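Local coordinates for extracellular invertase (Aspergillus kawachii, PDB 5XH8), which probably hydrolyses beta-D-fructofuranosides such as sucrose and has high transfructosylation activity, consistent with the synthesis of fructooligosaccharides such as 1-kestose, at residues 151-156 and 215-220; 496-501 and 522-527; 536-541 and 554-559. One frame throughout, in Å; residues are numbered along the deposited sequence.

Contact 1 of 3, residues 151-156 and 215-220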
loop_
_atom_site.group_PDB
_atom_site.type_symbol
_atom_site.label_atom_id
_atom_site.label_comp_id
_atom_site.label_asym_id
_atom_site.label_seq_id
_atom_site.Cartn_x
_atom_site.Cartn_y
_atom_site.Cartn_z
ATOM N N LEU A 151 -10.809 -2.297 -9.245
ATOM C CA LEU A 151 -10.486 -0.935 -9.647
ATOM C C LEU A 151 -8.975 -0.853 -9.877
ATOM O O LEU A 151 -8.183 -1.438 -9.110
ATOM C CB LEU A 151 -10.899 0.093 -8.576
ATOM C CG LEU A 151 -12.379 0.273 -8.259
ATOM C CD1 LEU A 151 -12.543 1.577 -7.494
ATOM C CD2 LEU A 151 -13.264 0.262 -9.510
ATOM N N ASP A 152 -8.599 -0.139 -10.935
ATOM C CA ASP A 152 -7.229 -0.029 -11.372
ATOM C C ASP A 152 -6.531 1.067 -10.592
ATOM O O ASP A 152 -6.197 2.122 -11.102
ATOM C CB ASP A 152 -7.185 0.204 -12.887
ATOM C CG ASP A 152 -5.809 -0.041 -13.480
ATOM O OD1 ASP A 152 -4.938 -0.626 -12.824
ATOM O OD2 ASP A 152 -5.585 0.358 -14.628
ATOM N N GLN A 153 -6.288 0.770 -9.327
ATOM C CA GLN A 153 -5.672 1.685 -8.414
ATOM C C GLN A 153 -5.279 0.900 -7.167
ATOM O O GLN A 153 -5.667 -0.256 -7.001
ATOM C CB GLN A 153 -6.622 2.823 -8.048
ATOM C CG GLN A 153 -7.895 2.339 -7.368
ATOM C CD GLN A 153 -8.490 3.391 -6.499
ATOM O OE1 GLN A 153 -9.128 4.290 -6.992
ATOM N NE2 GLN A 153 -8.239 3.319 -5.207
ATOM N N GLY A 154 -4.530 1.559 -6.292
ATOM C CA GLY A 154 -4.100 0.960 -5.046
ATOM C C GLY A 154 -5.231 0.756 -4.056
ATOM O O GLY A 154 -6.370 1.185 -4.301
ATOM N N PRO A 155 -4.925 0.086 -2.928
ATOM C CA PRO A 155 -5.908 -0.103 -1.874
ATOM C C PRO A 155 -6.465 1.239 -1.345
ATOM O O PRO A 155 -5.745 2.251 -1.274
ATOM C CB PRO A 155 -5.130 -0.813 -0.769
ATOM C CG PRO A 155 -3.679 -0.545 -1.062
ATOM C CD PRO A 155 -3.585 -0.402 -2.551
ATOM N N VAL A 156 -7.740 1.224 -0.989
ATOM C CA VAL A 156 -8.388 2.401 -0.398
ATOM C C VAL A 156 -8.087 2.498 1.101
ATOM O O VAL A 156 -8.170 3.591 1.689
ATOM C CB VAL A 156 -9.900 2.446 -0.694
ATOM C CG1 VAL A 156 -10.131 2.549 -2.192
ATOM C CG2 VAL A 156 -10.639 1.249 -0.146
ATOM N N ASP A 215 -17.334 8.713 -2.992
ATOM C CA ASP A 215 -16.759 7.726 -3.951
ATOM C C ASP A 215 -16.161 6.460 -3.313
ATOM O O ASP A 215 -15.658 5.599 -4.064
ATOM C CB ASP A 215 -15.716 8.328 -4.891
ATOM C CG ASP A 215 -16.035 9.735 -5.311
ATOM O OD1 ASP A 215 -15.779 10.642 -4.490
ATOM O OD2 ASP A 215 -16.506 9.935 -6.460
ATOM N N PHE A 216 -16.197 6.353 -1.968
ATOM C CA PHE A 216 -15.675 5.195 -1.232
ATOM C C PHE A 216 -14.157 5.084 -1.265
ATOM O O PHE A 216 -13.574 4.015 -1.010
ATOM C CB PHE A 216 -16.345 3.917 -1.733
ATOM C CG PHE A 216 -17.844 3.997 -1.736
ATOM C CD1 PHE A 216 -18.535 4.050 -0.549
ATOM C CD2 PHE A 216 -18.561 4.053 -2.931
ATOM C CE1 PHE A 216 -19.922 4.131 -0.538
ATOM C CE2 PHE A 216 -19.951 4.134 -2.928
ATOM C CZ PHE A 216 -20.627 4.178 -1.726
ATOM N N GLN A 217 -13.512 6.209 -1.559
ATOM C CA GLN A 217 -12.061 6.273 -1.748
ATOM C C GLN A 217 -11.346 6.310 -0.408
ATOM O O GLN A 217 -10.333 5.629 -0.205
ATOM C CB GLN A 217 -11.736 7.509 -2.584
ATOM C CG GLN A 217 -10.321 7.615 -3.095
ATOM C CD GLN A 217 -9.933 6.464 -4.002
ATOM O OE1 GLN A 217 -10.690 6.060 -4.879
ATOM N NE2 GLN A 217 -8.770 5.922 -3.774
ATOM N N TYR A 218 -11.894 7.104 0.516
ATOM C CA TYR A 218 -11.269 7.378 1.781
ATOM C C TYR A 218 -12.188 6.982 2.915
ATOM O O TYR A 218 -13.426 7.176 2.852
ATOM C CB TYR A 218 -10.868 8.857 1.869
ATOM C CG TYR A 218 -9.839 9.250 0.845
ATOM C CD1 TYR A 218 -8.519 8.810 0.970
ATOM C CD2 TYR A 218 -10.176 10.054 -0.271
ATOM C CE1 TYR A 218 -7.555 9.140 0.012
ATOM C CE2 TYR A 218 -9.207 10.403 -1.224
ATOM C CZ TYR A 218 -7.892 9.931 -1.068
ATOM O OH TYR A 218 -6.893 10.228 -1.975
ATOM N N TRP A 219 -11.569 6.413 3.944
ATOM C CA TRP A 219 -12.276 5.843 5.078
ATOM C C TRP A 219 -11.701 6.419 6.359
ATOM O O TRP A 219 -10.541 6.176 6.721
ATOM C CB TRP A 219 -12.198 4.300 5.033
ATOM C CG TRP A 219 -12.960 3.796 3.859
ATOM C CD1 TRP A 219 -12.507 3.698 2.581
ATOM C CD2 TRP A 219 -14.335 3.392 3.836
ATOM N NE1 TRP A 219 -13.510 3.251 1.756
ATOM C CE2 TRP A 219 -14.642 3.054 2.506
ATOM C CE3 TRP A 219 -15.342 3.309 4.811
ATOM C CZ2 TRP A 219 -15.906 2.626 2.124
ATOM C CZ3 TRP A 219 -16.599 2.878 4.432
ATOM C CH2 TRP A 219 -16.875 2.540 3.107
ATOM N N GLU A 220 -12.526 7.206 7.046
ATOM C CA GLU A 220 -12.101 7.910 8.240
ATOM C C GLU A 220 -12.097 6.948 9.405
ATOM O O GLU A 220 -13.096 6.286 9.666
ATOM C CB GLU A 220 -13.049 9.077 8.498
ATOM C CG GLU A 220 -12.704 9.882 9.735
ATOM C CD GLU A 220 -13.639 11.069 9.945
ATOM O OE1 GLU A 220 -14.716 11.152 9.327
ATOM O OE2 GLU A 220 -13.266 11.935 10.735
HETATM O O HOH W 1 -8.821 5.486 3.576
#
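Val156 packs against the turn Phe216-Gln217 and the indole of Trp219, where two neighbouring blades of the GH32 beta-propeller meet. Residues 151-156 follow strand 149-150, an outermost strand of its four-stranded sheet, and residues 215-220 lead into strand 219-227, an outermost strand of the next. The closest approach of the valine is backbone-directed: its CB lies 3.2 Å from Gln217 O, while CG1 is 3.9 Å from Phe216 O. The other branch, CG2, reaches the pyrrole part of Trp219 at an oblique slant, 4.0 Å from NE1 and 4.1 Å from CD1. With CG1 anti to its own carbonyl carbon (chi1 -62°), Val156 sends one methyl to the turn and the other to the indole. A water bridges the segments as well, donating to Val156 O at 2.8 Å and accepting from Trp219 N at 2.9 Å.

Beside this apolar contact the side chains of Gln153 and Gln217 reach toward each other tip to tip, their amide planes 40° apart. Gln217 bends at chi2 to come back to this point, since its first bond leads away from residues 151-156; its CG also lies over one face of the Tyr218 ring, toward the rim.

Outer partners hold both sides. Asp213 accepts bonds from the backbone nitrogens of Gln217 and Tyr218, and Leu138 of strand 134-140 packs on Val156. Arg131 of the second subunit donates to Val156 O and Gln217 O, so the same junction of blades belongs to the dimer interface. The indole is also tethered within its own segment: Trp219 NE1 donates to Phe216 O over 2.9 Å, from a position 60° out of the carbonyl plane.

Contact 2 of 3, residues 496-501 and 522-527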
loop_
_atom_site.group_PDB
_atom_site.type_symbol
_atom_site.label_atom_id
_atom_site.label_comp_id
_atom_site.label_asym_id
_atom_site.label_seq_id
_atom_site.Cartn_x
_atom_site.Cartn_y
_atom_site.Cartn_z
ATOM N N GLU A 496 -26.000 -28.667 31.691
ATOM C CA GLU A 496 -26.958 -27.964 30.881
ATOM C C GLU A 496 -26.508 -27.895 29.407
ATOM O O GLU A 496 -26.410 -26.805 28.847
ATOM C CB GLU A 496 -27.146 -26.555 31.434
ATOM C CG GLU A 496 -27.602 -26.476 32.879
ATOM C CD GLU A 496 -27.929 -25.053 33.253
ATOM O OE1 GLU A 496 -26.988 -24.322 33.583
ATOM O OE2 GLU A 496 -29.113 -24.641 33.169
ATOM N N SER A 497 -26.239 -29.059 28.807
ATOM C CA SER A 497 -25.681 -29.141 27.445
ATOM C C SER A 497 -26.447 -30.084 26.542
ATOM O O SER A 497 -26.984 -31.104 26.995
ATOM C CB SER A 497 -24.244 -29.637 27.492
ATOM O OG SER A 497 -23.393 -28.702 28.129
ATOM N N ILE A 498 -26.491 -29.726 25.256
ATOM C CA ILE A 498 -26.802 -30.663 24.182
ATOM C C ILE A 498 -25.484 -31.269 23.720
ATOM O O ILE A 498 -24.517 -30.540 23.451
ATOM C CB ILE A 498 -27.470 -29.972 22.975
ATOM C CG1 ILE A 498 -28.741 -29.204 23.390
ATOM C CG2 ILE A 498 -27.732 -30.977 21.846
ATOM C CD1 ILE A 498 -30.026 -29.987 23.330
ATOM N N ILE A 499 -25.463 -32.593 23.596
ATOM C CA ILE A 499 -24.282 -33.363 23.221
ATOM C C ILE A 499 -24.571 -34.177 21.953
ATOM O O ILE A 499 -25.649 -34.726 21.797
ATOM C CB ILE A 499 -23.872 -34.360 24.337
ATOM C CG1 ILE A 499 -23.725 -33.647 25.691
ATOM C CG2 ILE A 499 -22.594 -35.123 23.966
ATOM C CD1 ILE A 499 -22.673 -32.577 25.747
ATOM N N VAL A 500 -23.609 -34.218 21.038
ATOM C CA VAL A 500 -23.641 -35.155 19.932
ATOM C C VAL A 500 -22.499 -36.136 20.205
ATOM O O VAL A 500 -21.313 -35.776 20.144
ATOM C CB VAL A 500 -23.483 -34.475 18.553
ATOM C CG1 VAL A 500 -23.678 -35.497 17.443
ATOM C CG2 VAL A 500 -24.485 -33.337 18.381
ATOM N N ASP A 501 -22.869 -37.363 20.557
ATOM C CA ASP A 501 -21.895 -38.462 20.694
ATOM C C ASP A 501 -21.648 -39.099 19.317
ATOM O O ASP A 501 -22.553 -39.692 18.709
ATOM C CB ASP A 501 -22.438 -39.502 21.668
ATOM C CG ASP A 501 -21.485 -40.671 21.903
ATOM O OD1 ASP A 501 -20.423 -40.828 21.239
ATOM O OD2 ASP A 501 -21.847 -41.466 22.782
ATOM N N GLY A 522 -22.880 -28.129 23.103
ATOM C CA GLY A 522 -23.185 -26.738 23.406
ATOM C C GLY A 522 -24.108 -26.536 24.606
ATOM O O GLY A 522 -24.980 -27.356 24.862
ATOM N N LYS A 523 -23.903 -25.437 25.329
ATOM C CA LYS A 523 -24.715 -25.062 26.500
ATOM C C LYS A 523 -26.096 -24.581 26.092
ATOM O O LYS A 523 -26.234 -23.774 25.157
ATOM C CB LYS A 523 -24.072 -23.915 27.278
ATOM C CG LYS A 523 -22.716 -24.233 27.871
ATOM C CD LYS A 523 -22.827 -25.031 29.154
ATOM C CE LYS A 523 -23.461 -24.223 30.279
ATOM N NZ LYS A 523 -23.065 -24.821 31.582
ATOM N N LEU A 524 -27.111 -25.073 26.807
ATOM C CA LEU A 524 -28.477 -24.599 26.647
ATOM C C LEU A 524 -29.169 -24.658 28.016
ATOM O O LEU A 524 -29.298 -25.735 28.575
ATOM C CB LEU A 524 -29.237 -25.473 25.655
ATOM C CG LEU A 524 -30.725 -25.136 25.501
ATOM C CD1 LEU A 524 -30.938 -23.732 24.939
ATOM C CD2 LEU A 524 -31.401 -26.179 24.635
ATOM N N ARG A 525 -29.575 -23.505 28.547
ATOM C CA ARG A 525 -30.336 -23.452 29.790
ATOM C C ARG A 525 -31.815 -23.514 29.469
ATOM O O ARG A 525 -32.313 -22.766 28.625
ATOM C CB ARG A 525 -30.060 -22.185 30.588
ATOM C CG ARG A 525 -31.018 -21.997 31.773
ATOM C CD ARG A 525 -30.436 -21.108 32.841
ATOM N NE ARG A 525 -29.263 -21.736 33.422
ATOM C CZ ARG A 525 -28.371 -21.121 34.183
ATOM N NH1 ARG A 525 -28.506 -19.837 34.516
ATOM N NH2 ARG A 525 -27.331 -21.803 34.632
ATOM N N LEU A 526 -32.494 -24.426 30.155
ATOM C CA LEU A 526 -33.952 -24.523 30.174
ATOM C C LEU A 526 -34.346 -23.887 31.508
ATOM O O LEU A 526 -33.966 -24.383 32.575
ATOM C CB LEU A 526 -34.374 -26.005 30.109
ATOM C CG LEU A 526 -33.940 -26.722 28.813
ATOM C CD1 LEU A 526 -34.229 -28.221 28.829
ATOM C CD2 LEU A 526 -34.615 -26.067 27.610
ATOM N N PHE A 527 -35.040 -22.752 31.437
ATOM C CA PHE A 527 -35.372 -21.984 32.639
ATOM C C PHE A 527 -36.612 -22.573 33.323
ATOM O O PHE A 527 -37.324 -23.412 32.748
ATOM C CB PHE A 527 -35.670 -20.529 32.290
ATOM C CG PHE A 527 -34.530 -19.808 31.637
ATOM C CD1 PHE A 527 -33.532 -19.210 32.405
ATOM C CD2 PHE A 527 -34.470 -19.693 30.248
ATOM C CE1 PHE A 527 -32.488 -18.528 31.798
ATOM C CE2 PHE A 527 -33.422 -19.015 29.637
ATOM C CZ PHE A 527 -32.435 -18.431 30.411
HETATM O O HOH W 2 -30.932 -26.237 32.259
#
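Glu496 sets its CG beside its backbone N and then extends, with CD anti (chi2 -172°), while Arg525 bends at chi3 (-64°), which swings NE round to the carboxylate. The result is a side-on, two-nitrogen salt bridge: Arg525 NH2 donates to Glu496 OE1 over 2.8 Å and Arg525 NE to Glu496 OE2 over 2.9 Å. Both bonds are nearly straight, both oxygens use their syn lone pairs, and the carboxylate and guanidinium planes are only 23° apart, so the pairing fixes the rotation of both groups. A water donates to Glu496 OE2 at 2.6 Å and accepts from the backbone N of Leu526, adding a second hold on that oxygen. Arg525 NH1 has further partners in Glu392 and the carbonyl of Leu389. Lys523 NZ stays 4.4 Å from Glu496 OE1, too far for a salt bridge; NZ donates instead to Asn495 O, and the lysine makes a cation-pi contact with Trp239.

The backbone supplies the frame. Ile498 and Gly522 form an antiparallel hydrogen-bonded pair, Ile498 N to Gly522 O at 2.8 Å and Gly522 N to Ile498 O at 2.9 Å, followed by the non-hydrogen-bonded pair Ser497-Lys523. Beyond it Leu524 N donates to Glu496 O at 2.8 Å, though Glu496 has left regular strand geometry. On the face opposite Ser497 and Lys523, Ile498 CG1 rests 4.2 Å from Leu524 CD2; Ile498 also packs on Leu542 and Val553, and Leu524 on Leu540, all from the facing sheet. On the other flank, Glu496 and Ser497 form a G1 beta bulge against strand 487-492. This edge pairing of 497-501 with 520-523 belongs to the six-stranded sheet of the C-terminal beta-sandwich of GH32 enzymes.

Contact 3 of 3, residues 536-541 and 554-559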
loop_
_atom_site.group_PDB
_atom_site.type_symbol
_atom_site.label_atom_id
_atom_site.label_comp_id
_atom_site.label_asym_id
_atom_site.label_seq_id
_atom_site.Cartn_x
_atom_site.Cartn_y
_atom_site.Cartn_z
ATOM N N ALA A 536 -42.923 -25.066 35.865
ATOM C CA ALA A 536 -42.282 -26.232 35.253
ATOM C C ALA A 536 -40.894 -25.890 34.684
ATOM O O ALA A 536 -40.572 -24.731 34.437
ATOM C CB ALA A 536 -43.173 -26.796 34.153
ATOM N N ILE A 537 -40.083 -26.922 34.475
ATOM C CA ILE A 537 -38.898 -26.778 33.639
ATOM C C ILE A 537 -39.390 -26.574 32.211
ATOM O O ILE A 537 -40.269 -27.297 31.727
ATOM C CB ILE A 537 -37.963 -27.993 33.701
ATOM C CG1 ILE A 537 -37.434 -28.174 35.136
ATOM C CG2 ILE A 537 -36.815 -27.812 32.701
ATOM C CD1 ILE A 537 -36.497 -29.351 35.316
ATOM N N GLU A 538 -38.832 -25.560 31.558
ATOM C CA GLU A 538 -39.114 -25.247 30.149
ATOM C C GLU A 538 -38.999 -26.468 29.220
ATOM O O GLU A 538 -38.104 -27.282 29.369
ATOM C CB GLU A 538 -38.119 -24.166 29.696
ATOM C CG GLU A 538 -38.358 -23.589 28.319
ATOM C CD GLU A 538 -37.418 -22.445 28.001
ATOM O OE1 GLU A 538 -36.397 -22.245 28.692
ATOM O OE2 GLU A 538 -37.716 -21.744 27.033
ATOM N N THR A 539 -39.917 -26.584 28.272
ATOM C CA THR A 539 -39.872 -27.647 27.274
ATOM C C THR A 539 -38.650 -27.470 26.312
ATOM O O THR A 539 -38.288 -26.347 25.944
ATOM C CB THR A 539 -41.219 -27.714 26.509
ATOM O OG1 THR A 539 -42.232 -28.201 27.408
ATOM C CG2 THR A 539 -41.160 -28.640 25.311
ATOM N N LEU A 540 -38.006 -28.588 25.980
ATOM C CA LEU A 540 -36.928 -28.627 24.986
ATOM C C LEU A 540 -37.575 -28.873 23.642
ATOM O O LEU A 540 -38.080 -29.968 23.385
ATOM C CB LEU A 540 -35.927 -29.737 25.297
ATOM C CG LEU A 540 -34.811 -29.979 24.271
ATOM C CD1 LEU A 540 -33.946 -28.726 24.098
ATOM C CD2 LEU A 540 -33.971 -31.182 24.683
ATOM N N ASP A 541 -37.646 -27.824 22.838
ATOM C CA ASP A 541 -38.135 -27.890 21.466
ATOM C C ASP A 541 -36.965 -28.113 20.491
ATOM O O ASP A 541 -36.278 -27.175 20.072
ATOM C CB ASP A 541 -38.895 -26.608 21.143
ATOM C CG ASP A 541 -39.635 -26.689 19.844
ATOM O OD1 ASP A 541 -39.824 -27.806 19.325
ATOM O OD2 ASP A 541 -40.033 -25.633 19.332
ATOM N N TYR A 554 -31.002 -27.615 16.237
ATOM C CA TYR A 554 -31.616 -26.409 16.747
ATOM C C TYR A 554 -32.466 -26.687 18.004
ATOM O O TYR A 554 -33.107 -27.762 18.117
ATOM C CB TYR A 554 -32.514 -25.790 15.686
ATOM C CG TYR A 554 -31.803 -25.351 14.405
ATOM C CD1 TYR A 554 -31.532 -26.255 13.377
ATOM C CD2 TYR A 554 -31.427 -24.020 14.219
ATOM C CE1 TYR A 554 -30.885 -25.852 12.206
ATOM C CE2 TYR A 554 -30.798 -23.593 13.044
ATOM C CZ TYR A 554 -30.515 -24.507 12.045
ATOM O OH TYR A 554 -29.897 -24.059 10.897
ATOM N N ALA A 555 -32.506 -25.701 18.913
ATOM C CA ALA A 555 -33.380 -25.769 20.107
ATOM C C ALA A 555 -33.954 -24.410 20.486
ATOM O O ALA A 555 -33.216 -23.403 20.587
ATOM C CB ALA A 555 -32.653 -26.387 21.289
ATOM N N ASN A 556 -35.283 -24.372 20.614
ATOM C CA ASN A 556 -35.989 -23.300 21.315
ATOM C C ASN A 556 -35.808 -21.940 20.649
ATOM O O ASN A 556 -35.892 -20.902 21.313
ATOM C CB ASN A 556 -35.551 -23.274 22.792
ATOM C CG ASN A 556 -36.056 -24.489 23.570
ATOM O OD1 ASN A 556 -36.875 -24.348 24.477
ATOM N ND2 ASN A 556 -35.560 -25.671 23.242
ATOM N N GLY A 557 -35.553 -21.956 19.330
ATOM C CA GLY A 557 -35.299 -20.751 18.540
ATOM C C GLY A 557 -34.131 -19.895 18.984
ATOM O O GLY A 557 -34.076 -18.719 18.614
ATOM N N ARG A 558 -33.217 -20.466 19.775
ATOM C CA ARG A 558 -32.075 -19.731 20.328
ATOM C C ARG A 558 -30.783 -20.542 20.450
ATOM O O ARG A 558 -29.847 -20.100 21.082
ATOM C CB ARG A 558 -32.443 -19.156 21.708
ATOM C CG ARG A 558 -32.686 -20.188 22.801
ATOM C CD ARG A 558 -33.481 -19.572 23.956
ATOM N NE ARG A 558 -33.402 -20.375 25.183
ATOM C CZ ARG A 558 -34.435 -20.886 25.866
ATOM N NH1 ARG A 558 -35.701 -20.714 25.467
ATOM N NH2 ARG A 558 -34.193 -21.585 26.974
ATOM N N PHE A 559 -30.725 -21.716 19.840
ATOM C CA PHE A 559 -29.589 -22.604 19.999
ATOM C C PHE A 559 -29.328 -23.283 18.679
ATOM O O PHE A 559 -30.269 -23.714 18.022
ATOM C CB PHE A 559 -29.880 -23.661 21.042
ATOM C CG PHE A 559 -28.793 -24.667 21.203
ATOM C CD1 PHE A 559 -28.779 -25.828 20.431
ATOM C CD2 PHE A 559 -27.788 -24.465 22.116
ATOM C CE1 PHE A 559 -27.769 -26.763 20.580
ATOM C CE2 PHE A 559 -26.780 -25.395 22.276
ATOM C CZ PHE A 559 -26.780 -26.555 21.516
#
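Asp541 and Asn556 are the closest pair of backbone positions, and Asn556 N donates to Asp541 O over 3.0 Å, lying in the carbonyl plane with an N-H...O angle of 150°. Ala555 CA also lies 3.2 Å from Asp541 O, a CA-H...O contact, so one carbonyl holds two successive residues at the end of strand 550-555.

Glu538 and Arg558 then join tip to tip across the segments. The guanidinium grips end-on: Arg558 NH1 donates to Glu538 OE2 at 2.8 Å and Arg558 NH2 to Glu538 OE1 at 2.9 Å. Both oxygens lie close to the guanidinium plane, but the carboxylate is turned 31° from it, and NH2 meets OE1 from above the carboxylate. Glu538 extends fully to make this reach, its CG anti to the backbone N (chi1 -173°). Each end has a second partner in the 522-527 segment: Glu538 OE1 accepts from Phe527 N and Arg558 NH2 donates to Arg525 O, so the charges are tied to backbone as well as to each other.

The Asn556 side chain reaches the backbone of residues 539-541, its CG 3.8 Å from both Thr539 O and Asp541 N. Leu540 runs at about a right angle to it and brings CD1 within 3.9 Å of Ala555 CB, with Leu524 packing on both. Asp541 turns its carboxylate elsewhere, to Gln461.

Within 554-559 the chain reverses through Asn556 and Gly557, both with positive phi. Arg558 N donates to Ala555 O at 3.0 Å, and Ala555 N to Phe559 O. Arg558 and Phe559 thus both face Ala555, a classic beta bulge, and the contact ties together the two strands of the beta hairpin 534-547/550-555 in the C-terminal beta-sandwich.

Overall arrangement
Contact 1 belongs to the N-terminal propeller, at its periphery, against the second subunit, while contacts 2 and 3 lie in the C-terminal sandwich on the other side of the chain's centre; centres of contacts 1 and 2 are about 46 Å apart. Contact 1 is buried but relies on valine packing, facing amides and a water. Contact 2 is buried and includes the antiparallel pairing of two strands, and contact 3 is partly buried around a strand end; both are fastened by arginine-glutamate bridges, one side-on, the other end-on. Those two touch, with centres about 10 Å apart, and Leu524 CD2 lies 3.6 Å from Ala555 CB, bringing the loop after strand 520-523 against strand 550-555 of the other sheet.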